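Local coordinates for dehydrogenase (Thermotoga maritima, PDB 3EZY) that catalyses the NAD(+)-dependent oxidation of myo-inositol to scyllo-inosose, probably as a step in myo-inositol breakdown, at the interface of chains A and B and the interface of chains A and C. Coordinates in Å, arbitrary orientation; residue numbers count along the deposited sequence, not the author numbering. Chains: chain A/B/C, Dehydrogenase.

Contact 1: the interface of chains A and B. Residues chain A 257-260; chain B 128-129, 132, 255.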
ATOM      1  N   GLU A 257      -4.879 -12.643  -3.552  1.00 21.57           N
ATOM      2  CA  GLU A 257      -5.022 -13.458  -4.759  1.00 21.95           C
ATOM      3  C   GLU A 257      -4.369 -12.768  -5.957  1.00 21.37           C
ATOM      4  O   GLU A 257      -3.813 -13.414  -6.818  1.00 20.84           O
ATOM      5  CB  GLU A 257      -6.509 -13.662  -5.065  1.00 23.00           C
ATOM      6  CG  GLU A 257      -6.744 -14.569  -6.301  1.00 29.45           C
ATOM      7  CD  GLU A 257      -8.189 -14.512  -6.851  1.00 39.08           C
ATOM      8  OE1 GLU A 257      -8.852 -13.425  -6.825  1.00 41.56           O
ATOM      9  OE2 GLU A 257      -8.628 -15.569  -7.366  1.00 44.87           O
ATOM     10  N   THR A 258      -4.435 -11.441  -6.011  1.00 19.83           N
ATOM     11  CA  THR A 258      -4.060 -10.791  -7.236  1.00 21.44           C
ATOM     12  C   THR A 258      -3.442  -9.398  -6.907  1.00 20.53           C
ATOM     13  O   THR A 258      -3.565  -8.939  -5.790  1.00 20.73           O
ATOM     14  CB  THR A 258      -5.362 -10.693  -7.989  1.00 22.05           C
ATOM     15  OG1 THR A 258      -5.446 -11.636  -9.094  1.00 26.28           O
ATOM     16  CG2 THR A 258      -5.750  -9.351  -8.253  1.00 14.49           C
ATOM     17  N   THR A 259      -2.779  -8.754  -7.876  1.00 20.85           N
ATOM     18  CA  THR A 259      -2.272  -7.400  -7.693  1.00 19.94           C
ATOM     19  C   THR A 259      -3.277  -6.325  -8.131  1.00 20.36           C
ATOM     20  O   THR A 259      -2.936  -5.149  -8.203  1.00 20.87           O
ATOM     21  CB  THR A 259      -0.936  -7.134  -8.410  1.00 19.87           C
ATOM     22  OG1 THR A 259      -1.133  -7.138  -9.833  1.00 19.57           O
ATOM     23  CG2 THR A 259       0.136  -8.132  -7.979  1.00 16.38           C
ATOM     24  N   VAL A 260      -4.520  -6.712  -8.366  1.00 19.35           N
ATOM     25  CA  VAL A 260      -5.523  -5.784  -8.895  1.00 19.03           C
ATOM     26  C   VAL A 260      -6.185  -4.957  -7.819  1.00 19.67           C
ATOM     27  O   VAL A 260      -6.499  -5.462  -6.714  1.00 19.76           O
ATOM     28  CB  VAL A 260      -6.635  -6.575  -9.716  1.00 19.45           C
ATOM     29  CG1 VAL A 260      -7.671  -5.633 -10.334  1.00 17.49           C
ATOM     30  CG2 VAL A 260      -5.994  -7.407 -10.824  1.00 19.45           C
TER
ATOM     31  N   ARG B 128      -2.044 -13.852 -14.464  1.00 23.38           N
ATOM     32  CA  ARG B 128      -3.168 -13.934 -13.560  1.00 24.55           C
ATOM     33  C   ARG B 128      -3.743 -12.536 -13.216  1.00 22.75           C
ATOM     34  O   ARG B 128      -4.934 -12.347 -13.062  1.00 22.63           O
ATOM     35  CB  ARG B 128      -2.725 -14.632 -12.266  1.00 26.18           C
ATOM     36  CG  ARG B 128      -3.785 -14.617 -11.181  1.00 32.03           C
ATOM     37  CD  ARG B 128      -3.114 -14.780  -9.802  1.00 42.63           C
ATOM     38  NE  ARG B 128      -1.933 -15.603  -9.982  1.00 49.65           N
ATOM     39  CZ  ARG B 128      -1.991 -16.871 -10.384  1.00 54.19           C
ATOM     40  NH1 ARG B 128      -3.180 -17.438 -10.615  1.00 54.41           N
ATOM     41  NH2 ARG B 128      -0.868 -17.570 -10.560  1.00 55.03           N
ATOM     42  N   ASN B 129      -2.881 -11.557 -13.055  1.00 21.07           N
ATOM     43  CA  ASN B 129      -3.349 -10.236 -12.731  1.00 20.97           C
ATOM     44  C   ASN B 129      -3.980  -9.536 -13.933  1.00 21.01           C
ATOM     45  O   ASN B 129      -4.964  -8.841 -13.781  1.00 21.34           O
ATOM     46  CB  ASN B 129      -2.174  -9.412 -12.210  1.00 20.43           C
ATOM     47  CG  ASN B 129      -1.478 -10.097 -11.067  1.00 21.94           C
ATOM     48  OD1 ASN B 129      -2.133 -10.456 -10.094  1.00 19.22           O
ATOM     49  ND2 ASN B 129      -0.137 -10.260 -11.156  1.00 18.79           N
ATOM     50  N   LYS B 132      -7.490 -11.184 -14.590  1.00 23.49           N
ATOM     51  CA  LYS B 132      -8.440 -10.720 -13.599  1.00 23.65           C
ATOM     52  C   LYS B 132      -8.942  -9.319 -13.967  1.00 24.05           C
ATOM     53  O   LYS B 132     -10.141  -9.051 -13.934  1.00 24.11           O
ATOM     54  CB  LYS B 132      -7.773 -10.647 -12.220  1.00 24.09           C
ATOM     55  CG  LYS B 132      -8.750 -10.334 -11.138  1.00 27.92           C
ATOM     56  CD  LYS B 132      -9.547 -11.610 -10.827  1.00 36.93           C
ATOM     57  CE  LYS B 132     -10.805 -11.271 -10.064  1.00 40.79           C
ATOM     58  NZ  LYS B 132     -11.632 -12.500  -9.748  1.00 44.13           N
ATOM     59  N   VAL B 255       4.443  -7.478  -9.450  1.00 20.70           N
ATOM     60  CA  VAL B 255       4.555  -8.486  -8.399  1.00 21.80           C
ATOM     61  C   VAL B 255       5.872  -8.276  -7.681  1.00 22.22           C
ATOM     62  O   VAL B 255       6.873  -7.972  -8.346  1.00 23.03           O
ATOM     63  CB  VAL B 255       4.540  -9.894  -9.044  1.00 21.41           C
ATOM     64  CG1 VAL B 255       4.812 -11.023  -7.969  1.00 20.58           C
ATOM     65  CG2 VAL B 255       3.219 -10.124  -9.697  1.00 22.42           C
TER
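The N-terminal end of helix 128-138 in chain B, carrying B:Arg128, B:Asn129 and B:Lys132, packs against the loop of chain A that runs through A:Glu257, A:Thr258 and A:Thr259 into strand 260-264. A hydrogen bond crosses from the backbone N of A:Thr259 to OD1, the amide oxygen of B:Asn129, at 2.9 Å and nearly straight (164° at the hydrogen). The N-H comes down from above the carbonyl plane, 56° out of it, so no lone pair is pointed at directly. Asparagine suits the place because its short side chain offers an acceptor to a loop N-H while its flat amide still serves as a surface for packing. A:Thr259 lies across that amide at about a right angle: its hydroxyl OG1 lies over the face of the amide, 3.2 Å from CG of B:Asn129, while the methyl CG2 is offset past the rim, 4.0 Å from the same carbon. With chi1 at 69°, OG1 sits between the backbone N and the carbonyl carbon, and CG2 is thereby turned toward B:Val255, whose CG2 is 4.1 Å away. An alanine here in place of B:Asn129 would probably leave the N-H of A:Thr259 without its acceptor and open a gap beneath the threonine side chain. One turn further along the helix, the aliphatic part of B:Lys132 does the packing, with CB 4.0 Å from CG2 of A:Val260. Its chain bends at chi2 and ends with NZ 4.1 Å from OE1 of the A:Glu257 carboxylate; this is too far for a salt bridge, but the opposite charges probably attract. B:Arg128 contributes its CD methylene, 3.4 Å from the carbonyl O of A:Glu257. The patch thus joins the start of helix 128-138 of one subunit to the loop leading into strand 260-264 of the other, and two-fold symmetry repeats it with the chains exchanged.

Contact 2: the interface of chains A and C. Residues chain A 149-151, 214, 226-228; chain C 149, 226.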
ATOM      1  N   ARG A 149       5.509  -9.382  17.406  1.00 20.44           N
ATOM      2  CA  ARG A 149       4.067  -9.523  17.279  1.00 21.42           C
ATOM      3  C   ARG A 149       3.698 -10.566  16.229  1.00 21.27           C
ATOM      4  O   ARG A 149       4.178 -10.495  15.090  1.00 19.92           O
ATOM      5  CB  ARG A 149       3.475  -8.208  16.849  1.00 21.90           C
ATOM      6  CG  ARG A 149       1.993  -8.274  16.620  1.00 30.02           C
ATOM      7  CD  ARG A 149       1.576  -8.259  15.152  1.00 37.63           C
ATOM      8  NE  ARG A 149       0.105  -8.259  15.037  1.00 40.04           N
ATOM      9  CZ  ARG A 149      -0.644  -7.159  14.845  1.00 40.62           C
ATOM     10  NH1 ARG A 149      -0.061  -5.945  14.760  1.00 37.11           N
ATOM     11  NH2 ARG A 149      -1.989  -7.269  14.772  1.00 37.77           N
ATOM     12  N   ILE A 150       2.825 -11.501  16.602  1.00 19.29           N
ATOM     13  CA  ILE A 150       2.302 -12.477  15.667  1.00 19.67           C
ATOM     14  C   ILE A 150       0.793 -12.519  15.765  1.00 19.30           C
ATOM     15  O   ILE A 150       0.213 -12.623  16.851  1.00 18.97           O
ATOM     16  CB  ILE A 150       2.869 -13.898  15.942  1.00 19.91           C
ATOM     17  CG1 ILE A 150       4.402 -13.907  15.813  1.00 17.38           C
ATOM     18  CG2 ILE A 150       2.151 -14.978  15.061  1.00 18.59           C
ATOM     19  CD1 ILE A 150       5.051 -15.243  16.204  1.00 19.80           C
ATOM     20  N   THR A 151       0.144 -12.435  14.619  1.00 19.48           N
ATOM     21  CA  THR A 151      -1.302 -12.633  14.567  1.00 19.70           C
ATOM     22  C   THR A 151      -1.488 -13.832  13.693  1.00 19.72           C
ATOM     23  O   THR A 151      -0.921 -13.870  12.604  1.00 20.54           O
ATOM     24  CB  THR A 151      -1.968 -11.422  13.911  1.00 19.68           C
ATOM     25  OG1 THR A 151      -1.788 -10.292  14.768  1.00 21.78           O
ATOM     26  CG2 THR A 151      -3.466 -11.670  13.624  1.00 21.37           C
ATOM     27  N   VAL A 214      -4.835 -14.653  23.439  1.00 21.02           N
ATOM     28  CA  VAL A 214      -3.672 -13.794  23.417  1.00 22.24           C
ATOM     29  C   VAL A 214      -2.625 -14.465  24.323  1.00 23.09           C
ATOM     30  O   VAL A 214      -2.990 -15.013  25.376  1.00 23.60           O
ATOM     31  CB  VAL A 214      -4.031 -12.387  23.961  1.00 22.22           C
ATOM     32  CG1 VAL A 214      -2.750 -11.593  24.245  1.00 25.22           C
ATOM     33  CG2 VAL A 214      -4.910 -11.637  23.002  1.00 16.79           C
ATOM     34  N   VAL A 226       3.940 -10.930  21.693  1.00 19.60           N
ATOM     35  CA  VAL A 226       2.505 -11.100  21.887  1.00 18.98           C
ATOM     36  C   VAL A 226       1.975 -11.857  20.686  1.00 18.74           C
ATOM     37  O   VAL A 226       2.176 -11.464  19.522  1.00 18.27           O
ATOM     38  CB  VAL A 226       1.714  -9.764  21.928  1.00 21.66           C
ATOM     39  CG1 VAL A 226       0.200 -10.088  22.157  1.00 23.31           C
ATOM     40  CG2 VAL A 226       2.206  -8.809  23.020  1.00 19.79           C
ATOM     41  N   ILE A 227       1.356 -12.985  20.945  1.00 17.54           N
ATOM     42  CA  ILE A 227       0.743 -13.728  19.864  1.00 17.72           C
ATOM     43  C   ILE A 227      -0.736 -13.548  20.092  1.00 17.36           C
ATOM     44  O   ILE A 227      -1.143 -13.636  21.257  1.00 16.13           O
ATOM     45  CB  ILE A 227       1.026 -15.221  20.008  1.00 17.16           C
ATOM     46  CG1 ILE A 227       2.498 -15.508  19.862  1.00 16.82           C
ATOM     47  CG2 ILE A 227       0.163 -16.022  18.978  1.00 17.13           C
ATOM     48  CD1 ILE A 227       2.930 -16.949  20.276  1.00 17.74           C
ATOM     49  N   ASP A 228      -1.530 -13.321  19.029  1.00 16.76           N
ATOM     50  CA  ASP A 228      -2.989 -13.465  19.153  1.00 19.01           C
ATOM     51  C   ASP A 228      -3.570 -14.412  18.102  1.00 18.51           C
ATOM     52  O   ASP A 228      -3.089 -14.422  16.943  1.00 19.22           O
ATOM     53  CB  ASP A 228      -3.722 -12.094  19.185  1.00 19.55           C
ATOM     54  CG  ASP A 228      -3.754 -11.412  17.849  1.00 23.46           C
ATOM     55  OD1 ASP A 228      -4.825 -11.442  17.183  1.00 24.96           O
ATOM     56  OD2 ASP A 228      -2.698 -10.854  17.469  1.00 26.60           O
TER
ATOM     57  N   ARG C 149      -5.829  -4.370  19.111  1.00 20.31           N
ATOM     58  CA  ARG C 149      -4.370  -4.211  19.091  1.00 21.68           C
ATOM     59  C   ARG C 149      -4.027  -2.708  19.083  1.00 22.33           C
ATOM     60  O   ARG C 149      -4.502  -1.958  18.203  1.00 21.08           O
ATOM     61  CB  ARG C 149      -3.818  -4.848  17.815  1.00 22.74           C
ATOM     62  CG  ARG C 149      -2.466  -5.554  17.900  1.00 29.73           C
ATOM     63  CD  ARG C 149      -2.531  -6.700  18.973  1.00 37.26           C
ATOM     64  NE  ARG C 149      -1.939  -8.004  18.601  1.00 36.68           N
ATOM     65  CZ  ARG C 149      -0.710  -8.378  18.937  1.00 35.89           C
ATOM     66  NH1 ARG C 149       0.075  -7.492  19.585  1.00 30.73           N
ATOM     67  NH2 ARG C 149      -0.273  -9.610  18.598  1.00 31.12           N
ATOM     68  N   VAL C 226      -4.449  -6.066  23.401  1.00 21.52           N
ATOM     69  CA  VAL C 226      -3.029  -6.004  23.691  1.00 22.48           C
ATOM     70  C   VAL C 226      -2.484  -4.653  23.295  1.00 22.55           C
ATOM     71  O   VAL C 226      -2.619  -4.244  22.134  1.00 22.57           O
ATOM     72  CB  VAL C 226      -2.244  -7.051  22.901  1.00 22.57           C
ATOM     73  CG1 VAL C 226      -0.778  -7.097  23.400  1.00 24.70           C
ATOM     74  CG2 VAL C 226      -2.900  -8.415  23.090  1.00 23.27           C
TER
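C:Arg149, with 106 Å² of its surface hidden, reaches from strand 145-153 of chain C over the paired strands of chain A to the carboxylate of A:Asp228. NE and NH2 grip OD2 side-on, the salt bridge from NH2 measuring 3.0 Å. The oxygen lies in the guanidinium plane, yet carboxylate and guanidinium are turned 79° apart: NH2 meets OD2 on its anti side, whereas NE comes from above the carboxylate plane. NH2 also donates to the backbone O of A:Val226 at 3.2 Å. Arginine suits this reach, since one flat group can serve a charged and a neutral acceptor along its edge. On the syn side of OD2, the hydroxyl OG1 of A:Thr151 donates at 2.9 Å, and is itself held by NE and NH2 of A:Arg149, a second shell that probably steadies the aspartate. The chain of A:Arg149, bent at chi2 (-106°), passes over one face of the C:Arg149 guanidinium, with CG 3.6 Å from CZ; the two guanidinium planes are 32° apart, and the nearby carboxylate probably eases their like charges. Beside them C:Val226 and A:Val226 meet tip to tip, CG1 to CG1 at 3.4 Å, while CG2 of C:Val226 presses on A:Val214. These branched, compact side chains fill the tight space between strands. The patch joins two strand surfaces through a charge pair flanked by a small valine cluster, probably helping to hold these two subunits together in the deposited assembly of four.

The centres of contact 1 and contact 2 lie about 29 Å apart, and they share no residue. Chain A takes part in both, through the loop entering strand 260-264 in contact 1 and through strands 145-153, 212-219 and 224-230 in contact 2. Contact 1 is a helix-to-loop meeting with chain B, whereas contact 2 sets strands against strands of chain C. Each belongs to a two-fold interface, so one subunit is tied to two neighbours by different surfaces. Two such kinds of interface could build the deposited assembly of four copies, though the structure alone does not prove that tetramer in solution.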